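Local atomic coordinates of aldose 1-epimerase (Escherichia coli, PDB entry 3NRE), a protein that probably interconverts the alpha and beta anomers of aldose sugars, the reaction of an aldose 1-epimerase. Residues T158-E170 and N201-Q215. Numbering follows the deposited sequence.
Sequences TRIQAQASGYWLE and NNGFAGWNGQARIEQ
Two antiparallel strand pairings, Arg159-Gln161 with Arg212-Glu214 and Tyr167-Trp168 with Gly203-Phe204, run through one pair of chain segments and so join two sheets of the all-beta galactose mutarotase fold. The axes of 159-162 and 210-215 run 172° apart in direction, and Gln161 with Arg212 is a hydrogen-bonded pair. In the second sheet Trp168 N bonds Gly203 O at 3.0 Å. Between the sheets both chains turn: the extended Gln163 side chain sends NE2 to Gly206 O (2.9 Å, 171° at the hydrogen), and a water joins Gln163 N to Asn208 OD1 and Gln210 O.

In the sheet of 166-170 and 201-205, Phe204 lays CD2 against Tyr167 CB (3.6 Å), its own ring stacked on Tyr233. In the sheet of 159-162 and 210-215, Ile160 CG2 meets Ile213 CG1 on one face, and on the opposite face Arg159 approaches Glu214 side-on, NE and NH2 both reaching OE1 (NH2 at 3.0 Å) near the guanidinium plane, NH2 on the syn lone pair; chi3 of -44° bends the arginine chain into this position. Glu214 OE2 takes Arg212 NE at 3.2 Å on its anti side, and Arg212 also pairs with Glu289. Replacing Glu214 by alanine removes the carboxylate, which would probably leave Arg159 without its mate and take one of Arg212's two acidic partners.

At the far end Asn202 ND2 bonds Trp168 O in the carbonyl plane, whereas Asn201 ND2 meets Glu170 OE2 (2.8 Å) from above the carboxylate plane. Polar side chains thus extend the pairing beyond the backbone bonds at this end, and the buried Glu214 carboxylate, held between two arginines, is likely to stay ionised.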
loop_
_atom_site.group_PDB
_atom_site.type_symbol
_atom_site.label_atom_id
_atom_site.label_comp_id
_atom_site.label_asym_id
_atom_site.label_seq_id
_atom_site.Cartn_x
_atom_site.Cartn_y
_atom_site.Cartn_z
ATOM N N THR A 158 18.320 3.572 9.469
ATOM C CA THR A 158 17.358 3.918 8.374
ATOM C C THR A 158 16.822 5.359 8.473
ATOM O O THR A 158 16.568 5.869 9.581
ATOM C CB THR A 158 16.127 2.969 8.388
ATOM O OG1 THR A 158 16.561 1.620 8.358
ATOM C CG2 THR A 158 15.241 3.188 7.184
ATOM N N ARG A 159 16.678 6.005 7.312
ATOM C CA ARG A 159 16.116 7.354 7.213
ATOM C C ARG A 159 15.190 7.381 5.996
ATOM O O ARG A 159 15.440 6.705 5.021
ATOM C CB ARG A 159 17.216 8.428 7.076
ATOM C CG ARG A 159 18.218 8.451 8.299
ATOM C CD ARG A 159 19.071 9.671 8.299
ATOM N NE ARG A 159 19.588 9.992 6.966
ATOM C CZ ARG A 159 20.098 11.182 6.629
ATOM N NH1 ARG A 159 20.170 12.147 7.532
ATOM N NH2 ARG A 159 20.541 11.402 5.385
ATOM N N ILE A 160 14.092 8.124 6.094
ATOM C CA ILE A 160 13.195 8.330 4.955
ATOM C C ILE A 160 12.960 9.814 4.689
ATOM O O ILE A 160 13.148 10.662 5.575
ATOM C CB ILE A 160 11.814 7.656 5.174
ATOM C CG1 ILE A 160 11.080 8.282 6.357
ATOM C CG2 ILE A 160 12.003 6.159 5.393
ATOM C CD1 ILE A 160 9.588 7.840 6.445
ATOM N N GLN A 161 12.575 10.070 3.443
ATOM C CA GLN A 161 12.285 11.419 2.968
ATOM C C GLN A 161 11.076 11.325 2.050
ATOM O O GLN A 161 11.051 10.532 1.121
ATOM C CB GLN A 161 13.445 12.027 2.213
ATOM C CG GLN A 161 13.204 13.503 1.857
ATOM C CD GLN A 161 14.351 14.109 1.067
ATOM O OE1 GLN A 161 15.240 13.391 0.580
ATOM N NE2 GLN A 161 14.342 15.419 0.932
ATOM N N ALA A 162 10.039 12.085 2.376
ATOM C CA ALA A 162 8.776 12.031 1.652
ATOM C C ALA A 162 8.027 13.350 1.924
ATOM O O ALA A 162 7.571 13.594 3.030
ATOM C CB ALA A 162 7.916 10.831 2.121
ATOM N N GLN A 163 7.971 14.212 0.926
ATOM C CA GLN A 163 7.317 15.523 1.041
ATOM C C GLN A 163 5.949 15.458 1.692
ATOM O O GLN A 163 5.184 14.571 1.387
ATOM C CB GLN A 163 7.205 16.144 -0.358
ATOM C CG GLN A 163 6.413 17.449 -0.434
ATOM C CD GLN A 163 6.313 17.934 -1.877
ATOM O OE1 GLN A 163 7.324 18.303 -2.481
ATOM N NE2 GLN A 163 5.102 17.896 -2.444
ATOM N N ALA A 164 5.655 16.397 2.593
ATOM C CA ALA A 164 4.365 16.478 3.250
ATOM C C ALA A 164 4.112 17.889 3.726
ATOM O O ALA A 164 5.024 18.561 4.216
ATOM C CB ALA A 164 4.267 15.493 4.436
ATOM N N SER A 165 2.877 18.342 3.549
ATOM C CA SER A 165 2.485 19.679 3.989
ATOM C C SER A 165 1.561 19.659 5.190
ATOM O O SER A 165 1.088 20.731 5.604
ATOM C CB SER A 165 1.807 20.426 2.826
ATOM O OG SER A 165 0.584 19.796 2.501
ATOM N N GLY A 166 1.249 18.447 5.689
ATOM C CA GLY A 166 0.421 18.283 6.844
ATOM C C GLY A 166 0.137 16.830 7.082
ATOM O O GLY A 166 0.547 15.998 6.293
ATOM N N TYR A 167 -0.542 16.550 8.179
ATOM C CA TYR A 167 -0.859 15.163 8.526
ATOM C C TYR A 167 -2.143 15.075 9.317
ATOM O O TYR A 167 -2.648 16.065 9.808
ATOM C CB TYR A 167 0.287 14.524 9.310
ATOM C CG TYR A 167 0.338 14.807 10.794
ATOM C CD1 TYR A 167 0.370 16.106 11.276
ATOM C CD2 TYR A 167 0.381 13.782 11.711
ATOM C CE1 TYR A 167 0.438 16.373 12.642
ATOM C CE2 TYR A 167 0.425 14.036 13.072
ATOM C CZ TYR A 167 0.467 15.317 13.529
ATOM O OH TYR A 167 0.524 15.557 14.879
ATOM N N TRP A 168 -2.689 13.867 9.378
ATOM C CA TRP A 168 -3.842 13.608 10.256
ATOM C C TRP A 168 -3.360 12.973 11.543
ATOM O O TRP A 168 -2.653 11.945 11.519
ATOM C CB TRP A 168 -4.843 12.669 9.582
ATOM C CG TRP A 168 -5.544 13.298 8.405
ATOM C CD1 TRP A 168 -6.675 14.057 8.460
ATOM C CD2 TRP A 168 -5.165 13.262 7.029
ATOM N NE1 TRP A 168 -7.045 14.454 7.213
ATOM C CE2 TRP A 168 -6.127 14.004 6.314
ATOM C CE3 TRP A 168 -4.098 12.697 6.327
ATOM C CZ2 TRP A 168 -6.070 14.179 4.939
ATOM C CZ3 TRP A 168 -4.039 12.862 4.968
ATOM C CH2 TRP A 168 -5.014 13.603 4.279
ATOM N N LEU A 169 -3.785 13.523 12.651
ATOM C CA LEU A 169 -3.503 12.943 13.926
ATOM C C LEU A 169 -4.227 11.592 13.912
ATOM O O LEU A 169 -5.269 11.428 13.246
ATOM C CB LEU A 169 -4.049 13.829 15.056
ATOM C CG LEU A 169 -3.189 15.021 15.481
ATOM C CD1 LEU A 169 -2.910 15.948 14.326
ATOM C CD2 LEU A 169 -3.925 15.753 16.593
ATOM N N GLU A 170 -3.715 10.644 14.660
ATOM C CA GLU A 170 -4.431 9.387 14.835
ATOM C C GLU A 170 -5.444 9.599 15.983
ATOM O O GLU A 170 -5.131 10.216 17.000
ATOM C CB GLU A 170 -3.466 8.251 15.180
ATOM C CG GLU A 170 -4.125 6.871 15.231
ATOM C CD GLU A 170 -3.164 5.765 15.689
ATOM O OE1 GLU A 170 -2.073 6.087 16.188
ATOM O OE2 GLU A 170 -3.563 4.596 15.613
ATOM N N ASN A 201 1.028 5.565 13.379
ATOM C CA ASN A 201 -0.010 5.147 12.420
ATOM C C ASN A 201 -0.678 6.402 11.928
ATOM O O ASN A 201 -1.705 6.812 12.457
ATOM C CB ASN A 201 -1.026 4.226 13.088
ATOM C CG ASN A 201 -2.254 3.960 12.225
ATOM O OD1 ASN A 201 -2.140 3.757 11.025
ATOM N ND2 ASN A 201 -3.448 3.937 12.861
ATOM N N ASN A 202 -0.101 7.016 10.914
ATOM C CA ASN A 202 -0.526 8.374 10.503
ATOM C C ASN A 202 -0.481 8.512 9.023
ATOM O O ASN A 202 0.498 8.053 8.366
ATOM C CB ASN A 202 0.341 9.476 11.135
ATOM C CG ASN A 202 0.231 9.520 12.633
ATOM O OD1 ASN A 202 0.917 8.775 13.364
ATOM N ND2 ASN A 202 -0.680 10.377 13.137
ATOM N N GLY A 203 -1.495 9.202 8.485
ATOM C CA GLY A 203 -1.519 9.586 7.096
ATOM C C GLY A 203 -0.967 11.020 6.923
ATOM O O GLY A 203 -1.070 11.859 7.853
ATOM N N PHE A 204 -0.359 11.258 5.758
ATOM C CA PHE A 204 0.303 12.512 5.424
ATOM C C PHE A 204 -0.253 13.004 4.096
ATOM O O PHE A 204 -0.515 12.216 3.189
ATOM C CB PHE A 204 1.838 12.310 5.335
ATOM C CG PHE A 204 2.443 11.947 6.653
ATOM C CD1 PHE A 204 2.389 10.642 7.102
ATOM C CD2 PHE A 204 2.986 12.912 7.465
ATOM C CE1 PHE A 204 2.872 10.310 8.349
ATOM C CE2 PHE A 204 3.481 12.599 8.714
ATOM C CZ PHE A 204 3.443 11.269 9.158
ATOM N N ALA A 205 -0.444 14.316 4.010
ATOM C CA ALA A 205 -0.977 14.953 2.794
ATOM C C ALA A 205 0.080 15.841 2.182
ATOM O O ALA A 205 1.123 16.138 2.795
ATOM C CB ALA A 205 -2.210 15.818 3.129
ATOM N N GLY A 206 -0.186 16.282 0.962
ATOM C CA GLY A 206 0.737 17.178 0.281
ATOM C C GLY A 206 1.941 16.513 -0.355
ATOM O O GLY A 206 2.909 17.169 -0.689
ATOM N N TRP A 207 1.839 15.220 -0.600
ATOM C CA TRP A 207 2.935 14.456 -1.134
ATOM C C TRP A 207 2.978 14.611 -2.633
ATOM O O TRP A 207 1.945 14.884 -3.263
ATOM C CB TRP A 207 2.727 12.988 -0.786
ATOM C CG TRP A 207 3.861 12.095 -1.086
ATOM C CD1 TRP A 207 5.177 12.362 -0.919
ATOM C CD2 TRP A 207 3.766 10.710 -1.451
ATOM N NE1 TRP A 207 5.916 11.240 -1.228
ATOM C CE2 TRP A 207 5.070 10.224 -1.576
ATOM C CE3 TRP A 207 2.694 9.857 -1.748
ATOM C CZ2 TRP A 207 5.342 8.909 -1.944
ATOM C CZ3 TRP A 207 2.946 8.578 -2.107
ATOM C CH2 TRP A 207 4.269 8.114 -2.238
ATOM N N ASN A 208 4.182 14.435 -3.186
ATOM C CA ASN A 208 4.428 14.481 -4.630
ATOM C C ASN A 208 4.622 13.091 -5.263
ATOM O O ASN A 208 5.086 12.981 -6.385
ATOM C CB ASN A 208 5.637 15.372 -4.948
ATOM C CG ASN A 208 6.959 14.839 -4.368
ATOM O OD1 ASN A 208 6.999 13.875 -3.580
ATOM N ND2 ASN A 208 8.051 15.476 -4.769
ATOM N N GLY A 209 4.241 12.038 -4.543
ATOM C CA GLY A 209 4.350 10.701 -5.010
ATOM C C GLY A 209 5.744 10.117 -5.071
ATOM O O GLY A 209 5.897 9.103 -5.697
ATOM N N GLN A 210 6.757 10.798 -4.506
ATOM C CA GLN A 210 8.125 10.332 -4.559
ATOM C C GLN A 210 8.697 10.214 -3.148
ATOM O O GLN A 210 8.518 11.118 -2.296
ATOM C CB GLN A 210 8.997 11.281 -5.403
ATOM C CG GLN A 210 8.448 11.503 -6.811
ATOM C CD GLN A 210 9.396 12.307 -7.698
ATOM O OE1 GLN A 210 10.613 12.185 -7.604
ATOM N NE2 GLN A 210 8.835 13.137 -8.556
ATOM N N ALA A 211 9.414 9.125 -2.915
ATOM C CA ALA A 211 10.024 8.915 -1.617
ATOM C C ALA A 211 11.405 8.315 -1.764
ATOM O O ALA A 211 11.747 7.695 -2.759
ATOM C CB ALA A 211 9.140 8.025 -0.734
ATOM N N ARG A 212 12.204 8.508 -0.739
ATOM C CA ARG A 212 13.525 7.902 -0.682
ATOM C C ARG A 212 13.625 7.167 0.643
ATOM O O ARG A 212 13.342 7.756 1.692
ATOM C CB ARG A 212 14.584 8.994 -0.818
ATOM C CG ARG A 212 15.972 8.511 -0.864
ATOM C CD ARG A 212 16.912 9.640 -1.210
ATOM N NE ARG A 212 18.279 9.232 -0.961
ATOM C CZ ARG A 212 19.053 8.553 -1.811
ATOM N NH1 ARG A 212 18.624 8.217 -3.027
ATOM N NH2 ARG A 212 20.291 8.230 -1.446
ATOM N N ILE A 213 13.945 5.862 0.583
ATOM C CA ILE A 213 14.164 5.078 1.770
ATOM C C ILE A 213 15.670 4.780 1.819
ATOM O O ILE A 213 16.143 4.000 0.999
ATOM C CB ILE A 213 13.355 3.751 1.739
ATOM C CG1 ILE A 213 11.835 4.002 1.781
ATOM C CG2 ILE A 213 13.707 2.849 2.898
ATOM C CD1 ILE A 213 11.201 4.205 0.406
ATOM N N GLU A 214 16.399 5.350 2.787
ATOM C CA GLU A 214 17.826 5.139 2.886
ATOM C C GLU A 214 18.182 4.061 3.871
ATOM O O GLU A 214 17.713 4.109 5.020
ATOM C CB GLU A 214 18.546 6.417 3.328
ATOM C CG GLU A 214 18.344 7.557 2.364
ATOM C CD GLU A 214 18.888 8.898 2.857
ATOM O OE1 GLU A 214 19.508 8.977 3.945
ATOM O OE2 GLU A 214 18.653 9.888 2.143
ATOM N N GLN A 215 19.062 3.150 3.440
ATOM C CA GLN A 215 19.484 2.002 4.230
ATOM C C GLN A 215 21.012 2.075 4.329
ATOM O O GLN A 215 21.746 1.249 3.781
ATOM C CB GLN A 215 18.955 0.717 3.583
ATOM C CG GLN A 215 17.409 0.657 3.465
ATOM C CD GLN A 215 16.720 0.461 4.804
ATOM O OE1 GLN A 215 17.339 0.690 5.867
ATOM N NE2 GLN A 215 15.486 -0.100 4.779
HETATM O O HOH W 1 9.023 13.663 -1.645
HETATM O O HOH W 2 -3.700 9.645 10.270
HETATM O O HOH W 3 -1.040 11.100 16.120
HETATM O O HOH W 4 0.088 7.385 15.617
#